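PDB 3NT8: ancylostoma secreted protein 1 from Necator americanus, which is a secreted hookworm protein built from two CAP domains and probably associated with the transition of infective larvae to parasitism. Local coordinates for residues 38-43 / 117-122. Numbering follows the deposited sequence.
Sequences QAFLDF and VKIEPT
Ile119 lies across one face of the Phe40 ring, and this apolar pair joins helix 34-52 to the start of helix 119-127. Ile119 CG2 makes a CH-pi contact, 3.9 Å from the centroid of the Phe40 ring and 27° off the ring normal. The methyl is displaced toward the CD1-CE1 rim, where Ile119 CG2 comes within 3.5 Å of Phe40 CE1. The other branch follows the ring round: Ile119 CG1 sits 3.7 Å from Phe40 CZ, and Ile119 CD1 is 3.9 Å from Phe40 CE2. With Ile119 CG2 anti to the backbone N (chi1 -66° for CG1), the CG2 methyl reaches helix 34-52, where Ala39 CB lies 4.5 Å from Ile119 CG2, a loose contact. Leu123 of helix 119-127, Val173 and Cys175 of strand 170-177, and Cys162 of strand 159-167 also pack on Phe40, so the ring, projecting from helix 34-52, fills the space between helix 119-127 and the sheet of the N-terminal CAP domain.

The polar element is Glu120, whose bent chain brings OE2 to the edge of the Phe43 ring, in its plane, 3.5 Å from Phe43 CE1. Ring and carboxylate planes are 58° apart. Leu123 and Ser124, further along helix 119-127, also touch Phe43.

The join is therefore greasy on the sheet side, while at its more exposed margin the carboxylate oxygen meets the weakly positive ring rim, an approach that is probably mildly favourable.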
ATOM      1  N   GLN A  38     -12.273  -1.178 -24.523  1.00 17.68           N
ATOM      2  CA  GLN A  38     -11.240  -0.323 -25.020  1.00 16.71           C
ATOM      3  C   GLN A  38     -11.586   1.073 -24.527  1.00 16.21           C
ATOM      4  O   GLN A  38     -10.719   1.787 -24.184  1.00 17.74           O
ATOM      5  CB  GLN A  38     -11.192  -0.436 -26.552  1.00 16.57           C
ATOM      6  CG  GLN A  38     -10.003   0.287 -27.202  1.00 18.51           C
ATOM      7  CD  GLN A  38      -8.723  -0.494 -27.016  1.00 17.44           C
ATOM      8  OE1 GLN A  38      -8.632  -1.637 -27.481  1.00 22.69           O
ATOM      9  NE2 GLN A  38      -7.748   0.069 -26.284  1.00 18.76           N
ATOM     10  N   ALA A  39     -12.866   1.432 -24.406  1.00 15.79           N
ATOM     11  CA  ALA A  39     -13.198   2.748 -23.900  1.00 16.58           C
ATOM     12  C   ALA A  39     -12.944   2.919 -22.364  1.00 17.54           C
ATOM     13  O   ALA A  39     -12.535   3.970 -21.942  1.00 17.17           O
ATOM     14  CB  ALA A  39     -14.589   3.156 -24.286  1.00 16.08           C
ATOM     15  N   PHE A  40     -13.230   1.900 -21.563  1.00 17.10           N
ATOM     16  CA  PHE A  40     -12.793   1.865 -20.182  1.00 18.53           C
ATOM     17  C   PHE A  40     -11.278   1.959 -20.051  1.00 18.02           C
ATOM     18  O   PHE A  40     -10.759   2.767 -19.275  1.00 19.54           O
ATOM     19  CB  PHE A  40     -13.269   0.587 -19.499  1.00 17.84           C
ATOM     20  CG  PHE A  40     -14.736   0.583 -19.180  1.00 19.10           C
ATOM     21  CD1 PHE A  40     -15.279   1.538 -18.339  1.00 20.24           C
ATOM     22  CD2 PHE A  40     -15.564  -0.399 -19.712  1.00 20.35           C
ATOM     23  CE1 PHE A  40     -16.646   1.496 -18.048  1.00 19.70           C
ATOM     24  CE2 PHE A  40     -16.888  -0.472 -19.424  1.00 20.39           C
ATOM     25  CZ  PHE A  40     -17.439   0.478 -18.597  1.00 20.64           C
ATOM     26  N   LEU A  41     -10.572   1.116 -20.775  1.00 18.31           N
ATOM     27  CA  LEU A  41      -9.142   1.051 -20.614  1.00 18.32           C
ATOM     28  C   LEU A  41      -8.451   2.340 -21.040  1.00 19.13           C
ATOM     29  O   LEU A  41      -7.545   2.785 -20.337  1.00 19.79           O
ATOM     30  CB  LEU A  41      -8.589  -0.134 -21.366  1.00 17.86           C
ATOM     31  CG  LEU A  41      -7.109  -0.439 -21.213  1.00 18.33           C
ATOM     32  CD1 LEU A  41      -6.784  -0.854 -19.794  1.00 15.61           C
ATOM     33  CD2 LEU A  41      -6.690  -1.518 -22.250  1.00 16.50           C
ATOM     34  N   ASP A  42      -8.827   2.894 -22.207  1.00 18.85           N
ATOM     35  CA  ASP A  42      -8.198   4.097 -22.743  1.00 17.86           C
ATOM     36  C   ASP A  42      -8.436   5.316 -21.850  1.00 17.05           C
ATOM     37  O   ASP A  42      -7.522   6.151 -21.621  1.00 16.60           O
ATOM     38  CB  ASP A  42      -8.761   4.389 -24.156  1.00 18.52           C
ATOM     39  CG  ASP A  42      -8.239   3.432 -25.203  1.00 20.81           C
ATOM     40  OD1 ASP A  42      -7.301   2.638 -24.904  1.00 19.39           O
ATOM     41  OD2 ASP A  42      -8.746   3.506 -26.345  1.00 24.41           O
ATOM     42  N   PHE A  43      -9.664   5.448 -21.352  1.00 14.70           N
ATOM     43  CA  PHE A  43      -9.976   6.619 -20.523  1.00 15.62           C
ATOM     44  C   PHE A  43      -9.045   6.595 -19.271  1.00 15.32           C
ATOM     45  O   PHE A  43      -8.516   7.633 -18.826  1.00 15.00           O
ATOM     46  CB  PHE A  43     -11.471   6.654 -20.155  1.00 14.99           C
ATOM     47  CG  PHE A  43     -11.913   7.962 -19.516  1.00 18.86           C
ATOM     48  CD1 PHE A  43     -12.719   8.872 -20.239  1.00 21.93           C
ATOM     49  CD2 PHE A  43     -11.553   8.285 -18.207  1.00 14.93           C
ATOM     50  CE1 PHE A  43     -13.109  10.064 -19.663  1.00 19.87           C
ATOM     51  CE2 PHE A  43     -11.954   9.496 -17.635  1.00 19.46           C
ATOM     52  CZ  PHE A  43     -12.757  10.369 -18.360  1.00 19.52           C
ATOM     53  N   VAL A 117     -23.070   4.581 -24.133  1.00 22.65           N
ATOM     54  CA  VAL A 117     -22.929   6.062 -24.125  1.00 23.16           C
ATOM     55  C   VAL A 117     -22.809   6.644 -22.733  1.00 22.39           C
ATOM     56  O   VAL A 117     -22.485   7.835 -22.559  1.00 21.60           O
ATOM     57  CB  VAL A 117     -24.002   6.795 -24.962  1.00 23.77           C
ATOM     58  CG1 VAL A 117     -23.929   6.273 -26.430  1.00 25.75           C
ATOM     59  CG2 VAL A 117     -25.403   6.607 -24.346  1.00 22.73           C
ATOM     60  N   LYS A 118     -23.035   5.777 -21.750  1.00 21.27           N
ATOM     61  CA  LYS A 118     -22.874   6.167 -20.371  1.00 20.95           C
ATOM     62  C   LYS A 118     -21.485   5.853 -19.828  1.00 19.91           C
ATOM     63  O   LYS A 118     -21.204   6.121 -18.637  1.00 18.08           O
ATOM     64  CB  LYS A 118     -23.958   5.510 -19.518  1.00 21.83           C
ATOM     65  CG  LYS A 118     -25.301   6.166 -19.650  1.00 25.19           C
ATOM     66  CD  LYS A 118     -25.374   7.507 -18.896  1.00 25.43           C
ATOM     67  CE  LYS A 118     -26.616   8.246 -19.249  1.00 28.96           C
ATOM     68  NZ  LYS A 118     -26.671   9.523 -18.496  1.00 30.84           N
ATOM     69  N   ILE A 119     -20.604   5.298 -20.666  1.00 18.76           N
ATOM     70  CA  ILE A 119     -19.272   4.978 -20.173  1.00 19.03           C
ATOM     71  C   ILE A 119     -18.457   6.255 -19.882  1.00 18.99           C
ATOM     72  O   ILE A 119     -17.798   6.345 -18.863  1.00 20.70           O
ATOM     73  CB  ILE A 119     -18.461   4.035 -21.098  1.00 18.82           C
ATOM     74  CG1 ILE A 119     -19.082   2.632 -21.177  1.00 19.13           C
ATOM     75  CG2 ILE A 119     -16.980   3.937 -20.566  1.00 16.42           C
ATOM     76  CD1 ILE A 119     -18.388   1.777 -22.280  1.00 20.17           C
ATOM     77  N   GLU A 120     -18.511   7.221 -20.769  1.00 18.17           N
ATOM     78  CA  GLU A 120     -17.688   8.385 -20.665  1.00 19.81           C
ATOM     79  C   GLU A 120     -18.116   9.314 -19.537  1.00 19.68           C
ATOM     80  O   GLU A 120     -17.284   9.770 -18.770  1.00 19.60           O
ATOM     81  CB  GLU A 120     -17.594   9.116 -22.022  1.00 20.43           C
ATOM     82  CG  GLU A 120     -16.426  10.191 -22.102  1.00 23.86           C
ATOM     83  CD  GLU A 120     -16.677  11.515 -21.347  1.00 28.27           C
ATOM     84  OE1 GLU A 120     -17.866  11.961 -21.131  1.00 26.82           O
ATOM     85  OE2 GLU A 120     -15.645  12.143 -20.986  1.00 27.27           O
ATOM     86  N   PRO A 121     -19.423   9.591 -19.443  1.00 20.65           N
ATOM     87  CA  PRO A 121     -19.833  10.455 -18.367  1.00 19.99           C
ATOM     88  C   PRO A 121     -19.713   9.771 -17.003  1.00 19.21           C
ATOM     89  O   PRO A 121     -19.606  10.473 -16.011  1.00 18.99           O
ATOM     90  CB  PRO A 121     -21.301  10.820 -18.735  1.00 20.02           C
ATOM     91  CG  PRO A 121     -21.766   9.614 -19.498  1.00 22.77           C
ATOM     92  CD  PRO A 121     -20.536   9.328 -20.384  1.00 19.67           C
ATOM     93  N   THR A 122     -19.763   8.427 -16.943  1.00 16.71           N
ATOM     94  CA  THR A 122     -19.480   7.725 -15.670  1.00 14.79           C
ATOM     95  C   THR A 122     -18.027   7.935 -15.207  1.00 15.84           C
ATOM     96  O   THR A 122     -17.755   8.306 -14.054  1.00 15.26           O
ATOM     97  CB  THR A 122     -19.728   6.215 -15.743  1.00 12.82           C
ATOM     98  OG1 THR A 122     -21.098   6.026 -16.052  1.00 14.25           O
ATOM     99  CG2 THR A 122     -19.446   5.536 -14.392  1.00 12.40           C
TER